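Local coordinates for protein EF-P arginine 32 rhamnosyl-transferase (Pseudomonas putida KT2440, PDB 5NV8) that belongs to the EarP family of elongation factor P rhamnosyltransferases and holds 2'-deoxy-thymidine-beta-L-rhamnose in a pocket in this model, at residues G250-R255 with T259-P264; W214-A219 with S239-E244. One frame throughout, in Å; residues are numbered along the deposited sequence.

Interaction 1 of 2, residues G250-R255 with T259-P264; sequences GDVRTR and TVQVLP
A beta hairpin sets Arg253 against Val260 as an antiparallel hydrogen-bonded pair, with the non-hydrogen-bonded pairs Val252-Gln261 and Thr254-Thr259 flanking it. Arg253 N donates to Val260 O over 2.7 Å. The return bond from Val260 N to Arg253 O measures 2.5 Å, short enough that its exact length is doubtful at this resolution. Pairing runs on beyond the start of strand 252-255: Val262 N reaches Asp251 O at 3.0 Å, and a weak bond of 3.4 Å links Gly250 N to Val262 O.

The mixed sheet with its flanking helices is Rossmann-like, consistent with the GT-B fold of this family, and this hairpin finishes one side of it. Strand 252-255 is outermost within the chain, while strand 258-263 lies inside it and also bonds to the parallel strand 225-230.

On the face that carries Val252, Thr254, Thr259 and Gln261, the CG2 methyl of Val252 is placed opposite its backbone N. It meets Thr259 CG2 at 3.6 Å and Gln261 CB at 3.7 Å. Next to it, both threonines hold OG1 beside their backbone N (chi1 -59° in Thr254, -76° in Thr259), which turns the hydroxyls toward each other. They share a hydrogen bond, Thr254 OG1 to Thr259 OG1, in which either may donate; its modelled length of 2.5 Å is likewise doubtful. Gln261 OE1 is hydrogen-bonded to His226 NE2 on the neighbouring strand 225-230. On the other face Arg253 CB lies 3.9 Å from Val260 CG1, and the guanidinium runs off to a salt bridge with Glu244.

Interaction 2 of 2, residues W214-A219 with S239-E244; sequences WLDALA and SQWLGE
Leu215, Asp216 and Ala219 receive the indole of Trp241, which bridges two neighbouring helices, 211-220 and 235-242, lying on one face of the Rossmann-like sheet. Helix 211-220 is the connection of a beta-alpha-beta crossover between strands 199-203 and 225-230, and helix 235-242 follows straight after the second of these. Trp241 spans the gap because CG sits opposite its backbone N (chi1 -178°), sending the ring out from its own helix to the other.

The apolar part of the contact centres on a CH-pi interaction. Leu215 CB lies over one face of the six-membered ring, 3.7 Å from its centroid. The CD1 methyl of Leu215 lies on the same side, past the CD2 corner, 3.8 Å from Trp241 CD2, so the leucine runs along the CD2-CE2 bond shared by the two rings. Ala219 CB, one helical turn on, comes up at the ring edge, 4.1 Å from Trp241 CH2. Deeper in, Leu215 also touches Leu227 of strand 225-230, while Arg255 of the outer strand packs on Trp241.

One hydrogen bond makes up the polar part: Trp241 NE1 donates to Asp216 OD1 at 2.6 Å. The bond is bent, with an N-H...O angle of 144°. OD1 lies almost in the indole plane, yet from the aspartate's side the nitrogen arrives from above the carboxylate, 51° out of its plane. Together with the leucine over the face, this bond should fix the rotation of the ring. Besides accepting Ala219 N at 2.9 Å within its helix, Leu215 O stands 3.5 Å from Trp241 CZ2.

Followed from the N-terminal side, the chain runs from strand 199-203 through helix 211-220, adds strand 225-230 to the sheet and returns through helix 235-242, where interaction 2 closes that loop. Only then does it form the short hairpin of interaction 1, so the two contacts are in series and neither nests nor crosses. They still touch. Glu244, poorly ordered at the exit of the helix, makes a second salt bridge, to Arg255, whose NH2 also binds Leu242 O. Val260 CG1 packs on Leu242 CD1, and Ala219 CB meets Arg255 O. The two helices are thereby tied to the hairpin at one edge of the sheet.

Interaction 1 of 2, residues G250-R255 with T259-P264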
# COMPACT_ATOMS: atom_id res chain seq x y z
N GLY A 250 17.01 11.40 -6.66
CA GLY A 250 17.51 12.71 -6.29
C GLY A 250 16.91 13.84 -7.09
O GLY A 250 16.79 14.96 -6.57
N ASP A 251 16.52 13.59 -8.33
CA ASP A 251 16.02 14.65 -9.20
C ASP A 251 14.66 15.14 -8.73
O ASP A 251 13.76 14.33 -8.45
CB ASP A 251 15.94 14.16 -10.65
CG ASP A 251 17.30 13.88 -11.24
OD1 ASP A 251 18.32 14.28 -10.64
OD2 ASP A 251 17.36 13.25 -12.32
N VAL A 252 14.50 16.45 -8.66
CA VAL A 252 13.23 17.09 -8.32
C VAL A 252 13.00 18.24 -9.28
O VAL A 252 13.88 19.09 -9.46
CB VAL A 252 13.19 17.55 -6.84
CG1 VAL A 252 14.27 18.58 -6.55
CG2 VAL A 252 11.82 18.10 -6.48
N ARG A 253 11.84 18.25 -9.94
CA ARG A 253 11.56 19.20 -11.01
C ARG A 253 10.15 19.74 -10.88
O ARG A 253 9.22 19.03 -10.48
CB ARG A 253 11.75 18.56 -12.40
CG ARG A 253 13.02 17.73 -12.55
CD ARG A 253 13.16 17.16 -13.95
NE ARG A 253 14.50 17.37 -14.49
CZ ARG A 253 14.96 16.80 -15.60
NH1 ARG A 253 14.17 16.00 -16.31
NH2 ARG A 253 16.19 17.05 -16.02
N THR A 254 9.98 21.01 -11.26
CA THR A 254 8.73 21.73 -11.10
C THR A 254 8.17 22.14 -12.46
O THR A 254 8.91 22.60 -13.33
CB THR A 254 8.91 22.98 -10.22
OG1 THR A 254 9.39 22.58 -8.93
CG2 THR A 254 7.59 23.72 -10.06
N ARG A 255 6.86 21.96 -12.63
CA ARG A 255 6.13 22.45 -13.80
C ARG A 255 4.82 23.06 -13.30
O ARG A 255 3.91 22.33 -12.91
CB ARG A 255 5.85 21.34 -14.81
CG ARG A 255 7.09 20.73 -15.41
CD ARG A 255 7.65 21.61 -16.51
NE ARG A 255 8.59 20.87 -17.34
CZ ARG A 255 9.83 20.57 -16.99
NH1 ARG A 255 10.30 20.95 -15.81
NH2 ARG A 255 10.60 19.88 -17.81
N THR A 259 5.40 19.90 -8.47
CA THR A 259 6.83 19.66 -8.30
C THR A 259 7.03 18.16 -8.15
O THR A 259 6.52 17.55 -7.20
CB THR A 259 7.38 20.42 -7.09
OG1 THR A 259 7.53 21.81 -7.42
CG2 THR A 259 8.74 19.87 -6.70
N VAL A 260 7.76 17.56 -9.08
CA VAL A 260 7.96 16.12 -9.13
C VAL A 260 9.28 15.78 -8.45
O VAL A 260 10.26 16.52 -8.59
CB VAL A 260 7.92 15.61 -10.59
CG1 VAL A 260 9.27 15.78 -11.29
CG2 VAL A 260 7.47 14.17 -10.64
N GLN A 261 9.30 14.69 -7.70
CA GLN A 261 10.50 14.28 -6.98
C GLN A 261 10.63 12.76 -7.00
O GLN A 261 9.65 12.05 -6.73
CB GLN A 261 10.51 14.78 -5.54
CG GLN A 261 11.86 14.59 -4.84
CD GLN A 261 11.96 15.32 -3.51
OE1 GLN A 261 10.95 15.69 -2.91
NE2 GLN A 261 13.19 15.53 -3.05
N VAL A 262 11.83 12.28 -7.29
CA VAL A 262 12.12 10.85 -7.39
C VAL A 262 12.77 10.38 -6.09
O VAL A 262 13.78 10.95 -5.65
CB VAL A 262 13.03 10.55 -8.59
CG1 VAL A 262 12.99 9.06 -8.92
CG2 VAL A 262 12.62 11.38 -9.79
N LEU A 263 12.19 9.35 -5.48
CA LEU A 263 12.66 8.79 -4.22
C LEU A 263 13.38 7.46 -4.45
O LEU A 263 13.15 6.78 -5.45
CB LEU A 263 11.48 8.57 -3.26
CG LEU A 263 10.80 9.80 -2.68
CD1 LEU A 263 9.76 9.39 -1.65
CD2 LEU A 263 11.82 10.75 -2.06
N PRO A 264 14.26 7.07 -3.54
CA PRO A 264 14.87 5.74 -3.61
C PRO A 264 13.94 4.71 -2.98
O PRO A 264 12.89 5.03 -2.43
CB PRO A 264 16.16 5.90 -2.80
CG PRO A 264 15.82 6.94 -1.79
CD PRO A 264 14.86 7.89 -2.47

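Interaction 2 of 2, residues W214-A219 with S239-E244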
# COMPACT_ATOMS: atom_id res chain seq x y z
N TRP A 214 -3.14 13.08 -15.49
CA TRP A 214 -3.16 13.44 -14.08
C TRP A 214 -2.13 14.52 -13.78
O TRP A 214 -2.42 15.51 -13.10
CB TRP A 214 -2.92 12.21 -13.21
CG TRP A 214 -3.30 12.41 -11.78
CD1 TRP A 214 -4.15 13.35 -11.28
CD2 TRP A 214 -2.85 11.64 -10.66
NE1 TRP A 214 -4.25 13.22 -9.92
CE2 TRP A 214 -3.46 12.18 -9.51
CE3 TRP A 214 -1.98 10.55 -10.51
CZ2 TRP A 214 -3.24 11.67 -8.23
CZ3 TRP A 214 -1.77 10.04 -9.24
CH2 TRP A 214 -2.39 10.60 -8.12
N LEU A 215 -0.90 14.34 -14.27
CA LEU A 215 0.15 15.33 -14.03
C LEU A 215 -0.18 16.65 -14.70
O LEU A 215 0.24 17.71 -14.22
CB LEU A 215 1.50 14.80 -14.51
CG LEU A 215 1.94 13.43 -14.00
CD1 LEU A 215 3.32 13.08 -14.54
CD2 LEU A 215 1.92 13.37 -12.48
N ASP A 216 -0.91 16.63 -15.82
CA ASP A 216 -1.38 17.87 -16.42
C ASP A 216 -2.40 18.55 -15.51
O ASP A 216 -2.44 19.79 -15.43
CB ASP A 216 -1.98 17.60 -17.80
CG ASP A 216 -0.93 17.26 -18.84
OD1 ASP A 216 0.25 17.62 -18.64
OD2 ASP A 216 -1.29 16.64 -19.87
N ALA A 217 -3.23 17.77 -14.83
CA ALA A 217 -4.20 18.34 -13.91
C ALA A 217 -3.52 18.97 -12.70
O ALA A 217 -3.87 20.08 -12.29
CB ALA A 217 -5.20 17.27 -13.46
N LEU A 218 -2.53 18.28 -12.13
CA LEU A 218 -1.81 18.82 -10.98
C LEU A 218 -1.02 20.06 -11.35
O LEU A 218 -1.01 21.05 -10.60
CB LEU A 218 -0.88 17.75 -10.39
CG LEU A 218 -1.53 16.44 -9.93
CD1 LEU A 218 -0.49 15.50 -9.31
CD2 LEU A 218 -2.65 16.71 -8.94
N ALA A 219 -0.35 20.04 -12.51
CA ALA A 219 0.46 21.18 -12.92
C ALA A 219 -0.38 22.41 -13.20
O ALA A 219 0.10 23.54 -13.02
CB ALA A 219 1.29 20.81 -14.15
N SER A 239 9.19 10.48 -16.95
CA SER A 239 10.18 11.16 -17.77
C SER A 239 9.61 11.56 -19.12
O SER A 239 9.87 12.66 -19.62
CB SER A 239 11.42 10.28 -17.94
OG SER A 239 11.83 9.73 -16.70
N GLN A 240 8.81 10.67 -19.73
CA GLN A 240 8.19 10.98 -21.02
C GLN A 240 7.23 12.16 -20.92
O GLN A 240 6.93 12.79 -21.94
CB GLN A 240 7.45 9.76 -21.56
CG GLN A 240 8.28 8.49 -21.62
CD GLN A 240 7.43 7.24 -21.69
OE1 GLN A 240 6.32 7.26 -22.21
NE2 GLN A 240 7.96 6.13 -21.17
N TRP A 241 6.74 12.47 -19.72
CA TRP A 241 5.85 13.62 -19.55
C TRP A 241 6.63 14.92 -19.40
O TRP A 241 6.28 15.93 -20.01
CB TRP A 241 4.93 13.40 -18.35
CG TRP A 241 3.96 14.53 -18.14
CD1 TRP A 241 2.78 14.72 -18.79
CD2 TRP A 241 4.10 15.62 -17.23
NE1 TRP A 241 2.17 15.87 -18.34
CE2 TRP A 241 2.96 16.44 -17.38
CE3 TRP A 241 5.08 15.99 -16.30
CZ2 TRP A 241 2.77 17.60 -16.63
CZ3 TRP A 241 4.89 17.15 -15.56
CH2 TRP A 241 3.75 17.94 -15.73
N LEU A 242 7.69 14.90 -18.59
CA LEU A 242 8.49 16.11 -18.41
C LEU A 242 9.30 16.44 -19.66
O LEU A 242 9.58 17.62 -19.92
CB LEU A 242 9.41 15.96 -17.20
CG LEU A 242 8.71 15.95 -15.85
CD1 LEU A 242 9.48 15.11 -14.85
CD2 LEU A 242 8.51 17.36 -15.33
N GLY A 243 9.70 15.43 -20.43
CA GLY A 243 10.33 15.63 -21.72
C GLY A 243 11.83 15.85 -21.69
O GLY A 243 12.43 15.98 -22.76
N GLU A 244 12.45 15.89 -20.52
CA GLU A 244 13.88 16.10 -20.43
C GLU A 244 14.58 14.74 -20.33
O GLU A 244 14.01 13.70 -20.70
CB GLU A 244 14.19 17.03 -19.26
CG GLU A 244 13.04 17.95 -18.88
CD GLU A 244 13.48 19.19 -18.12
OE1 GLU A 244 14.22 19.05 -17.12
OE2 GLU A 244 13.08 20.30 -18.51